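Local coordinates for histone acetyltransferase HPA2 and related acetyltransferases (Corynebacterium glutamicum ATCC 13032, PDB 2QEC), which belongs to the GCN5-related N-acetyltransferase family and probably transfers an acyl group, most likely acetyl from acetyl-CoA, to an acceptor that is not known, at residues A[78-83]-A[125-130]; A[118-123]-A[160-165]; A[18-23]-A[132-137]. The protein carries 1 engineered substitution. All blocks are in the same frame, centred on the assembly; numbering follows the deposited sequence.

Interaction 1 of 3, residues A[78-83]-A[125-130]; sequences LWDRPD and HWYLYT
Pro82 lays CD and CG over one face of the Trp126 indole, with CD sitting 3.5 Å from the centroid of the five-membered ring and only 9° off its normal. Arg81 continues along the same face: its CA makes a CH-pi contact with the six-membered ring. Trp126 CH2 in turn lies over one face of the guanidinium, steeply inclined (68°) to the indole; NH1 is hydrogen-bonded to Asn62. Over the centre of one face of Trp79 lies Leu128 CD1, 3.6 Å from CE2, its CG anti to the backbone N (chi1 176°). The backbones are antiparallel strands of the GNAT central sheet. Asp80 and Tyr127 form a hydrogen-bonded pair, each N 2.9 Å from the other's O, whereas Leu78 faces both Tyr129 and Thr130 in a classic beta bulge, familiar in this family on the strand before the acetyl-CoA-binding loop. The Asp80 carboxylate is nearly coplanar with the Tyr127 ring, OD2 at its edge 3.2 Å from CD2; Tyr57 OH is hydrogen-bonded to this oxygen. Such an approach would be expected to be favourable, the ring's C-H edge being weakly positive, and the same sheet face also carries the apolar Leu78-Thr130 contact, while across the segments CH-pi contacts meet the indoles.

Interaction 2 of 3, residues A[118-123]-A[160-165]; sequences RFHPKF and YLEATS
His120 and Tyr160 carry the aromatic part of this contact. Tyr160 CE2 lies over the centre of one imidazole face, 3.3 Å from His120 NE2, and the ring planes are inclined by 35°, an oblique meeting with centroids 4.0 Å apart. His120 CA adds a CH-pi contact over the face of the phenol. The Tyr160 CB is directed toward the loop, CG stands anti to the backbone N (chi1 177°), and the side chain crosses His120 at about a right angle.

An apolar contact extends the patch, Pro121 CD resting 3.5 Å from Tyr160 CD1, and Phe119 CB is in van der Waals contact with Tyr160 OH. Residues 160-163 belong to strand 159-163 of the central GNAT sheet, next to the bulged strand 126-133, and the loop 118-123 packs across the side chains on one of its faces. Ile183 of strand 178-183 touches both Phe119 and Tyr160, while Phe119 also packs on Lys122 of the second subunit.

No direct hydrogen bond crosses the contact; polar groups are linked within strand 159-163 and through water. Tyr160 OH donates to Glu162 OE2 in a very short bond of 2.5 Å, the oxygen lying in the plane of the phenol. Water 3 sits in the plane of the imidazole, 2.5 Å from His120 NE2, and gives a weak hydrogen bond to Glu162 OE2. On its other nitrogen, ND1, His120 is hydrogen-bonded to His125 NE2.

Interaction 3 of 3, residues A[18-23]-A[132-137]; sequences VDVLVE and ATSSSA. With EDO (1,2-ethanediol), chain G.
Glu23 OE1 receives two hydrogen bonds from Ser135: one from the backbone N at 2.6 Å, nearly straight with an N-H...O angle of 165°, and a weak one from OG at 2.8 Å. The amide approaches on the syn side of the carboxylate, 33° out of its plane. CG of Glu23 stands anti to the backbone N (chi1 -176°), and the chain stays extended beyond it, carrying the carboxylate across from the helix to the turn. The second oxygen, OE2, accepts from water 4, which in turn takes a hydrogen bond from Ser136 N at 3.0 Å. Two successive amides at the turn are therefore tied to one carboxylate, directly and through water.

Helix 14-25 packs here against the C-terminal end of strand 126-133. That strand, the loop after it and helix 142-154 correspond to the unit that in GNAT enzymes binds the pyrophosphate of acetyl-CoA, so the same role is likely here.

Beneath the polar layer, Leu21 CD2 makes an apolar contact with Ala132 CB at 4.0 Å. Val20 packs a methyl on a hydroxyl, CG2 lying 3.6 Å from Ser134 OG, which also makes a weak hydrogen bond to Val74 O. Thr133 points away from the helix, and its OG1 shares a hydrogen bond of 2.9 Å with O2 of a 1,2-ethanediol, probably acquired from the crystallisation liquor.

All three contacts involve one mixed sheet, in which strands 73-80, 126-133 and 159-163 are consecutive neighbours. Interactions 1 and 3 both use strand 126-133; their centres lie about 20 Å apart on opposite sides of the chain's centre, yet Thr130 and Leu78 of interaction 1 touch Leu21 of interaction 3. Interactions 1 and 2, with centres about 10 Å apart, join through Trp126 O to Tyr160 N. Interactions 2 and 3 do not touch. Along the chain, interaction 1 is nested within the loop closed by interaction 3, while interaction 2 crosses both. Strand 126-133 thus connects helix 14-25 with the later half of the GNAT sheet.

Interaction 1 of 3, residues A[78-83]-A[125-130]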
loop_
_atom_site.group_PDB
_atom_site.type_symbol
_atom_site.label_atom_id
_atom_site.label_comp_id
_atom_site.label_asym_id
_atom_site.label_seq_id
_atom_site.Cartn_x
_atom_site.Cartn_y
_atom_site.Cartn_z
ATOM N N LEU A 78 -5.957 20.020 -3.281
ATOM C CA LEU A 78 -7.161 19.276 -3.694
ATOM C C LEU A 78 -7.036 17.872 -3.158
ATOM O O LEU A 78 -6.044 17.228 -3.416
ATOM C CB LEU A 78 -7.287 19.240 -5.210
ATOM C CG LEU A 78 -7.332 20.657 -5.883
ATOM C CD1 LEU A 78 -7.409 20.498 -7.393
ATOM C CD2 LEU A 78 -8.533 21.429 -5.498
ATOM N N TRP A 79 -8.037 17.484 -2.376
ATOM C CA TRP A 79 -8.112 16.204 -1.690
ATOM C C TRP A 79 -9.407 15.457 -2.055
ATOM O O TRP A 79 -10.500 16.065 -2.154
ATOM C CB TRP A 79 -8.123 16.481 -0.200
ATOM C CG TRP A 79 -6.899 17.126 0.409
ATOM C CD1 TRP A 79 -6.599 18.467 0.456
ATOM C CD2 TRP A 79 -5.883 16.464 1.152
ATOM N NE1 TRP A 79 -5.450 18.662 1.154
ATOM C CE2 TRP A 79 -4.994 17.447 1.608
ATOM C CE3 TRP A 79 -5.649 15.129 1.491
ATOM C CZ2 TRP A 79 -3.858 17.134 2.335
ATOM C CZ3 TRP A 79 -4.536 14.814 2.240
ATOM C CH2 TRP A 79 -3.658 15.825 2.668
ATOM N N ASP A 80 -9.297 14.143 -2.243
ATOM C CA ASP A 80 -10.429 13.245 -2.306
ATOM C C ASP A 80 -10.530 12.531 -0.970
ATOM O O ASP A 80 -9.531 12.136 -0.366
ATOM C CB ASP A 80 -10.269 12.166 -3.396
ATOM C CG ASP A 80 -10.306 12.742 -4.790
ATOM O OD1 ASP A 80 -11.393 13.128 -5.246
ATOM O OD2 ASP A 80 -9.245 12.815 -5.441
ATOM N N ARG A 81 -11.773 12.354 -0.535
ATOM C CA ARG A 81 -12.094 11.768 0.747
ATOM C C ARG A 81 -12.177 10.266 0.604
ATOM O O ARG A 81 -12.345 9.754 -0.512
ATOM C CB ARG A 81 -13.440 12.356 1.254
ATOM C CG ARG A 81 -13.415 13.878 1.326
ATOM C CD ARG A 81 -14.817 14.496 1.558
ATOM N NE ARG A 81 -15.329 14.052 2.847
ATOM C CZ ARG A 81 -15.130 14.667 4.015
ATOM N NH1 ARG A 81 -14.441 15.809 4.102
ATOM N NH2 ARG A 81 -15.642 14.123 5.117
ATOM N N PRO A 82 -12.033 9.543 1.712
ATOM C CA PRO A 82 -12.214 8.110 1.579
ATOM C C PRO A 82 -13.597 7.651 1.060
ATOM O O PRO A 82 -14.621 8.266 1.363
ATOM C CB PRO A 82 -11.967 7.564 3.007
ATOM C CG PRO A 82 -11.303 8.585 3.733
ATOM C CD PRO A 82 -11.686 9.927 3.094
ATOM N N ASP A 83 -13.600 6.565 0.288
ATOM C CA ASP A 83 -14.837 5.967 -0.241
ATOM C C ASP A 83 -14.554 4.523 -0.693
ATOM O O ASP A 83 -15.349 3.910 -1.414
ATOM C CB ASP A 83 -15.411 6.795 -1.409
ATOM N N HIS A 125 -8.880 5.551 1.907
ATOM C CA HIS A 125 -7.847 6.507 2.127
ATOM C C HIS A 125 -8.252 7.856 1.609
ATOM O O HIS A 125 -9.055 7.953 0.671
ATOM C CB HIS A 125 -6.540 6.088 1.403
ATOM C CG HIS A 125 -6.678 5.944 -0.087
ATOM N ND1 HIS A 125 -7.106 4.768 -0.667
ATOM C CD2 HIS A 125 -6.433 6.804 -1.111
ATOM C CE1 HIS A 125 -7.140 4.922 -1.983
ATOM N NE2 HIS A 125 -6.723 6.143 -2.280
ATOM N N TRP A 126 -7.627 8.896 2.163
ATOM C CA TRP A 126 -7.627 10.223 1.535
ATOM C C TRP A 126 -6.620 10.247 0.381
ATOM O O TRP A 126 -5.650 9.532 0.410
ATOM C CB TRP A 126 -7.215 11.299 2.529
ATOM C CG TRP A 126 -8.195 11.519 3.628
ATOM C CD1 TRP A 126 -8.424 10.711 4.719
ATOM C CD2 TRP A 126 -9.123 12.570 3.705
ATOM N NE1 TRP A 126 -9.436 11.238 5.489
ATOM C CE2 TRP A 126 -9.858 12.402 4.892
ATOM C CE3 TRP A 126 -9.369 13.722 2.895
ATOM C CZ2 TRP A 126 -10.838 13.306 5.284
ATOM C CZ3 TRP A 126 -10.344 14.590 3.287
ATOM C CH2 TRP A 126 -11.055 14.392 4.473
ATOM N N TYR A 127 -6.867 11.060 -0.642
ATOM C CA TYR A 127 -5.901 11.237 -1.731
ATOM C C TYR A 127 -5.584 12.698 -1.835
ATOM O O TYR A 127 -6.485 13.449 -2.051
ATOM C CB TYR A 127 -6.514 10.774 -3.053
ATOM C CG TYR A 127 -5.738 11.016 -4.342
ATOM C CD1 TYR A 127 -4.358 10.883 -4.403
ATOM C CD2 TYR A 127 -6.408 11.372 -5.518
ATOM C CE1 TYR A 127 -3.671 11.095 -5.560
ATOM C CE2 TYR A 127 -5.726 11.572 -6.678
ATOM C CZ TYR A 127 -4.364 11.416 -6.702
ATOM O OH TYR A 127 -3.674 11.638 -7.859
ATOM N N LEU A 128 -4.310 13.045 -1.720
ATOM C CA LEU A 128 -3.826 14.376 -2.037
ATOM C C LEU A 128 -3.466 14.408 -3.500
ATOM O O LEU A 128 -2.426 13.859 -3.889
ATOM C CB LEU A 128 -2.623 14.720 -1.169
ATOM C CG LEU A 128 -2.008 16.083 -1.515
ATOM C CD1 LEU A 128 -3.063 17.181 -1.442
ATOM C CD2 LEU A 128 -0.832 16.332 -0.603
ATOM N N TYR A 129 -4.337 15.042 -4.294
ATOM C CA TYR A 129 -4.257 15.091 -5.755
ATOM C C TYR A 129 -3.214 16.081 -6.174
ATOM O O TYR A 129 -2.293 15.768 -6.965
ATOM C CB TYR A 129 -5.625 15.390 -6.382
ATOM C CG TYR A 129 -5.617 15.859 -7.829
ATOM C CD1 TYR A 129 -4.974 15.132 -8.837
ATOM C CD2 TYR A 129 -6.245 17.029 -8.203
ATOM C CE1 TYR A 129 -4.972 15.598 -10.185
ATOM C CE2 TYR A 129 -6.236 17.465 -9.514
ATOM C CZ TYR A 129 -5.586 16.738 -10.495
ATOM O OH TYR A 129 -5.609 17.202 -11.803
ATOM N N THR A 130 -3.322 17.299 -5.652
ATOM C CA THR A 130 -2.396 18.304 -6.025
ATOM C C THR A 130 -2.243 19.340 -4.903
ATOM O O THR A 130 -3.201 19.622 -4.151
ATOM C CB THR A 130 -2.832 18.917 -7.376
ATOM O OG1 THR A 130 -1.721 19.553 -7.994
ATOM C CG2 THR A 130 -3.977 19.873 -7.202
HETATM O O HOH W 1 -9.537 8.933 -1.792
HETATM O O HOH W 2 -10.968 5.424 -0.524
#

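Interaction 2 of 3, residues A[118-123]-A[160-165]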
loop_
_atom_site.group_PDB
_atom_site.type_symbol
_atom_site.label_atom_id
_atom_site.label_comp_id
_atom_site.label_asym_id
_atom_site.label_seq_id
_atom_site.Cartn_x
_atom_site.Cartn_y
_atom_site.Cartn_z
ATOM N N ARG A 118 -5.494 3.067 -10.485
ATOM C CA ARG A 118 -5.031 1.662 -10.470
ATOM C C ARG A 118 -3.915 1.326 -9.458
ATOM O O ARG A 118 -3.819 0.180 -8.947
ATOM C CB ARG A 118 -4.612 1.208 -11.885
ATOM N N PHE A 119 -3.111 2.320 -9.114
ATOM C CA PHE A 119 -1.989 2.119 -8.192
ATOM C C PHE A 119 -2.317 2.497 -6.749
ATOM O O PHE A 119 -1.505 2.270 -5.864
ATOM C CB PHE A 119 -0.790 2.908 -8.705
ATOM C CG PHE A 119 -0.222 2.358 -9.977
ATOM C CD1 PHE A 119 0.658 1.299 -9.955
ATOM C CD2 PHE A 119 -0.586 2.891 -11.214
ATOM C CE1 PHE A 119 1.182 0.775 -11.106
ATOM C CE2 PHE A 119 -0.064 2.352 -12.386
ATOM C CZ PHE A 119 0.830 1.303 -12.330
ATOM N N HIS A 120 -3.515 3.036 -6.504
ATOM C CA HIS A 120 -3.991 3.279 -5.162
ATOM C C HIS A 120 -4.265 1.952 -4.461
ATOM O O HIS A 120 -4.958 1.082 -4.987
ATOM C CB HIS A 120 -5.293 4.079 -5.112
ATOM C CG HIS A 120 -5.188 5.460 -5.666
ATOM N ND1 HIS A 120 -5.713 6.567 -5.025
ATOM C CD2 HIS A 120 -4.651 5.917 -6.825
ATOM C CE1 HIS A 120 -5.482 7.638 -5.749
ATOM N NE2 HIS A 120 -4.846 7.279 -6.846
ATOM N N PRO A 121 -3.753 1.809 -3.262
ATOM C CA PRO A 121 -4.116 0.610 -2.493
ATOM C C PRO A 121 -5.644 0.445 -2.318
ATOM O O PRO A 121 -6.399 1.411 -2.336
ATOM C CB PRO A 121 -3.351 0.794 -1.169
ATOM C CG PRO A 121 -2.222 1.789 -1.540
ATOM C CD PRO A 121 -2.843 2.698 -2.524
ATOM N N LYS A 122 -6.109 -0.798 -2.258
ATOM C CA LYS A 122 -7.548 -1.053 -2.272
ATOM C C LYS A 122 -8.079 -1.055 -0.856
ATOM O O LYS A 122 -8.657 -2.029 -0.388
ATOM C CB LYS A 122 -7.848 -2.394 -2.940
ATOM C CG LYS A 122 -7.310 -2.508 -4.366
ATOM C CD LYS A 122 -8.082 -1.605 -5.334
ATOM C CE LYS A 122 -7.746 -1.898 -6.815
ATOM N NZ LYS A 122 -8.445 -0.930 -7.723
ATOM N N PHE A 123 -7.849 0.041 -0.173
ATOM C CA PHE A 123 -8.269 0.236 1.205
ATOM C C PHE A 123 -8.636 1.706 1.303
ATOM O O PHE A 123 -8.094 2.509 0.555
ATOM C CB PHE A 123 -7.108 -0.057 2.153
ATOM C CG PHE A 123 -6.589 -1.457 2.028
ATOM C CD1 PHE A 123 -7.239 -2.479 2.666
ATOM C CD2 PHE A 123 -5.494 -1.752 1.217
ATOM C CE1 PHE A 123 -6.793 -3.802 2.532
ATOM C CE2 PHE A 123 -5.046 -3.034 1.077
ATOM C CZ PHE A 123 -5.695 -4.063 1.757
ATOM N N TYR A 160 -2.997 8.557 0.621
ATOM C CA TYR A 160 -2.179 8.242 -0.567
ATOM C C TYR A 160 -1.783 9.529 -1.318
ATOM O O TYR A 160 -2.561 10.462 -1.392
ATOM C CB TYR A 160 -3.002 7.298 -1.487
ATOM C CG TYR A 160 -2.351 6.903 -2.803
ATOM C CD1 TYR A 160 -1.430 5.901 -2.865
ATOM C CD2 TYR A 160 -2.635 7.599 -3.981
ATOM C CE1 TYR A 160 -0.807 5.545 -4.085
ATOM C CE2 TYR A 160 -2.016 7.270 -5.193
ATOM C CZ TYR A 160 -1.108 6.201 -5.226
ATOM O OH TYR A 160 -0.483 5.837 -6.404
ATOM N N LEU A 161 -0.555 9.580 -1.824
ATOM C CA LEU A 161 -0.124 10.571 -2.751
ATOM C C LEU A 161 0.954 9.987 -3.671
ATOM O O LEU A 161 1.463 8.891 -3.472
ATOM C CB LEU A 161 0.385 11.840 -2.022
ATOM C CG LEU A 161 1.548 11.685 -1.026
ATOM C CD1 LEU A 161 2.905 11.555 -1.735
ATOM C CD2 LEU A 161 1.589 12.859 -0.108
ATOM N N GLU A 162 1.284 10.731 -4.713
ATOM C CA GLU A 162 2.336 10.365 -5.659
ATOM C C GLU A 162 3.327 11.477 -5.723
ATOM O O GLU A 162 2.990 12.554 -6.209
ATOM C CB GLU A 162 1.700 10.110 -7.006
ATOM C CG GLU A 162 0.955 8.763 -6.996
ATOM C CD GLU A 162 -0.092 8.616 -8.095
ATOM O OE1 GLU A 162 -0.238 9.554 -8.881
ATOM O OE2 GLU A 162 -0.733 7.533 -8.195
ATOM N N ALA A 163 4.530 11.260 -5.194
ATOM C CA ALA A 163 5.520 12.350 -5.096
ATOM C C ALA A 163 6.314 12.454 -6.398
ATOM O O ALA A 163 6.724 11.449 -6.979
ATOM C CB ALA A 163 6.448 12.130 -3.891
ATOM N N THR A 164 6.505 13.674 -6.885
ATOM C CA THR A 164 7.148 13.883 -8.187
ATOM C C THR A 164 8.666 14.104 -8.179
ATOM O O THR A 164 9.273 14.172 -9.265
ATOM C CB THR A 164 6.520 15.059 -8.895
ATOM O OG1 THR A 164 6.569 16.198 -8.021
ATOM C CG2 THR A 164 5.064 14.746 -9.263
ATOM N N SER A 165 9.261 14.242 -6.986
ATOM C CA SER A 165 10.726 14.269 -6.813
ATOM C C SER A 165 11.147 13.561 -5.515
ATOM O O SER A 165 10.320 13.330 -4.622
ATOM C CB SER A 165 11.245 15.705 -6.807
ATOM O OG SER A 165 10.732 16.442 -5.718
HETATM O O HOH W 3 -3.989 8.553 -8.877
#

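Interaction 3 of 3, residues A[18-23]-A[132-137]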
loop_
_atom_site.group_PDB
_atom_site.type_symbol
_atom_site.label_atom_id
_atom_site.label_comp_id
_atom_site.label_asym_id
_atom_site.label_seq_id
_atom_site.Cartn_x
_atom_site.Cartn_y
_atom_site.Cartn_z
ATOM N N VAL A 18 -8.027 28.470 -9.644
ATOM C CA VAL A 18 -7.655 27.978 -10.986
ATOM C C VAL A 18 -6.432 28.725 -11.492
ATOM O O VAL A 18 -5.520 28.121 -12.040
ATOM C CB VAL A 18 -8.822 28.089 -11.946
ATOM C CG1 VAL A 18 -8.379 27.814 -13.400
ATOM C CG2 VAL A 18 -9.970 27.161 -11.522
ATOM N N ASP A 19 -6.398 30.045 -11.315
ATOM C CA ASP A 19 -5.219 30.843 -11.675
ATOM C C ASP A 19 -3.970 30.298 -11.018
ATOM O O ASP A 19 -2.901 30.234 -11.645
ATOM C CB ASP A 19 -5.330 32.294 -11.228
ATOM C CG ASP A 19 -6.314 33.099 -12.036
ATOM O OD1 ASP A 19 -6.710 32.681 -13.144
ATOM O OD2 ASP A 19 -6.704 34.157 -11.525
ATOM N N VAL A 20 -4.077 29.962 -9.742
ATOM C CA VAL A 20 -2.921 29.405 -8.983
ATOM C C VAL A 20 -2.463 28.012 -9.490
ATOM O O VAL A 20 -1.263 27.742 -9.664
ATOM C CB VAL A 20 -3.203 29.367 -7.455
ATOM C CG1 VAL A 20 -2.099 28.688 -6.731
ATOM C CG2 VAL A 20 -3.315 30.820 -6.904
ATOM N N LEU A 21 -3.413 27.131 -9.743
ATOM C CA LEU A 21 -3.110 25.829 -10.332
ATOM C C LEU A 21 -2.407 25.942 -11.692
ATOM O O LEU A 21 -1.445 25.239 -11.974
ATOM C CB LEU A 21 -4.405 25.025 -10.454
ATOM C CG LEU A 21 -5.002 24.566 -9.120
ATOM C CD1 LEU A 21 -6.493 24.187 -9.249
ATOM C CD2 LEU A 21 -4.209 23.468 -8.550
ATOM N N VAL A 22 -2.929 26.811 -12.542
ATOM C CA VAL A 22 -2.382 27.009 -13.877
ATOM C C VAL A 22 -0.949 27.545 -13.794
ATOM O O VAL A 22 -0.069 27.073 -14.512
ATOM C CB VAL A 22 -3.275 27.961 -14.699
ATOM C CG1 VAL A 22 -2.588 28.355 -16.006
ATOM C CG2 VAL A 22 -4.640 27.313 -14.970
ATOM N N GLU A 23 -0.720 28.547 -12.945
ATOM C CA GLU A 23 0.607 29.126 -12.801
ATOM C C GLU A 23 1.535 28.056 -12.307
ATOM O O GLU A 23 2.628 27.921 -12.811
ATOM C CB GLU A 23 0.599 30.319 -11.845
ATOM C CG GLU A 23 1.947 31.016 -11.736
ATOM C CD GLU A 23 2.043 31.923 -10.538
ATOM O OE1 GLU A 23 2.214 31.395 -9.427
ATOM O OE2 GLU A 23 1.977 33.157 -10.701
ATOM N N ALA A 132 -0.394 23.239 -4.828
ATOM C CA ALA A 132 0.205 24.228 -5.631
ATOM C C ALA A 132 0.409 25.485 -4.826
ATOM O O ALA A 132 -0.448 25.840 -4.007
ATOM C CB ALA A 132 -0.708 24.522 -6.822
ATOM N N THR A 133 1.535 26.133 -5.081
ATOM C CA THR A 133 1.979 27.367 -4.426
ATOM C C THR A 133 2.165 28.414 -5.494
ATOM O O THR A 133 2.756 28.122 -6.538
ATOM C CB THR A 133 3.360 27.148 -3.740
ATOM O OG1 THR A 133 3.201 26.178 -2.693
ATOM C CG2 THR A 133 3.936 28.420 -3.132
ATOM N N SER A 134 1.727 29.642 -5.235
ATOM C CA SER A 134 2.001 30.747 -6.160
ATOM C C SER A 134 3.507 31.006 -6.269
ATOM O O SER A 134 4.243 30.850 -5.295
ATOM C CB SER A 134 1.321 32.066 -5.727
ATOM O OG SER A 134 -0.050 31.877 -5.672
ATOM N N SER A 135 3.950 31.436 -7.447
ATOM C CA SER A 135 5.368 31.699 -7.684
ATOM C C SER A 135 5.858 32.763 -6.715
ATOM O O SER A 135 6.923 32.624 -6.083
ATOM C CB SER A 135 5.596 32.188 -9.129
ATOM O OG SER A 135 4.974 31.301 -10.055
ATOM N N SER A 136 5.057 33.820 -6.611
ATOM C CA SER A 136 5.300 34.899 -5.680
ATOM C C SER A 136 5.469 34.454 -4.223
ATOM O O SER A 136 6.078 35.170 -3.450
ATOM C CB SER A 136 4.163 35.932 -5.770
ATOM O OG SER A 136 2.971 35.409 -5.208
ATOM N N ALA A 137 4.954 33.285 -3.849
ATOM C CA ALA A 137 4.955 32.865 -2.449
ATOM C C ALA A 137 5.863 31.668 -2.224
ATOM O O ALA A 137 5.742 31.001 -1.213
ATOM C CB ALA A 137 3.526 32.541 -1.992
HETATM C C1 EDO G . 4.418 22.062 -1.762
HETATM O O1 EDO G . 4.676 20.709 -1.321
HETATM C C2 EDO G . 4.294 22.219 -3.288
HETATM O O2 EDO G . 3.695 23.484 -3.665
HETATM O O HOH W 4 2.763 34.292 -8.412
#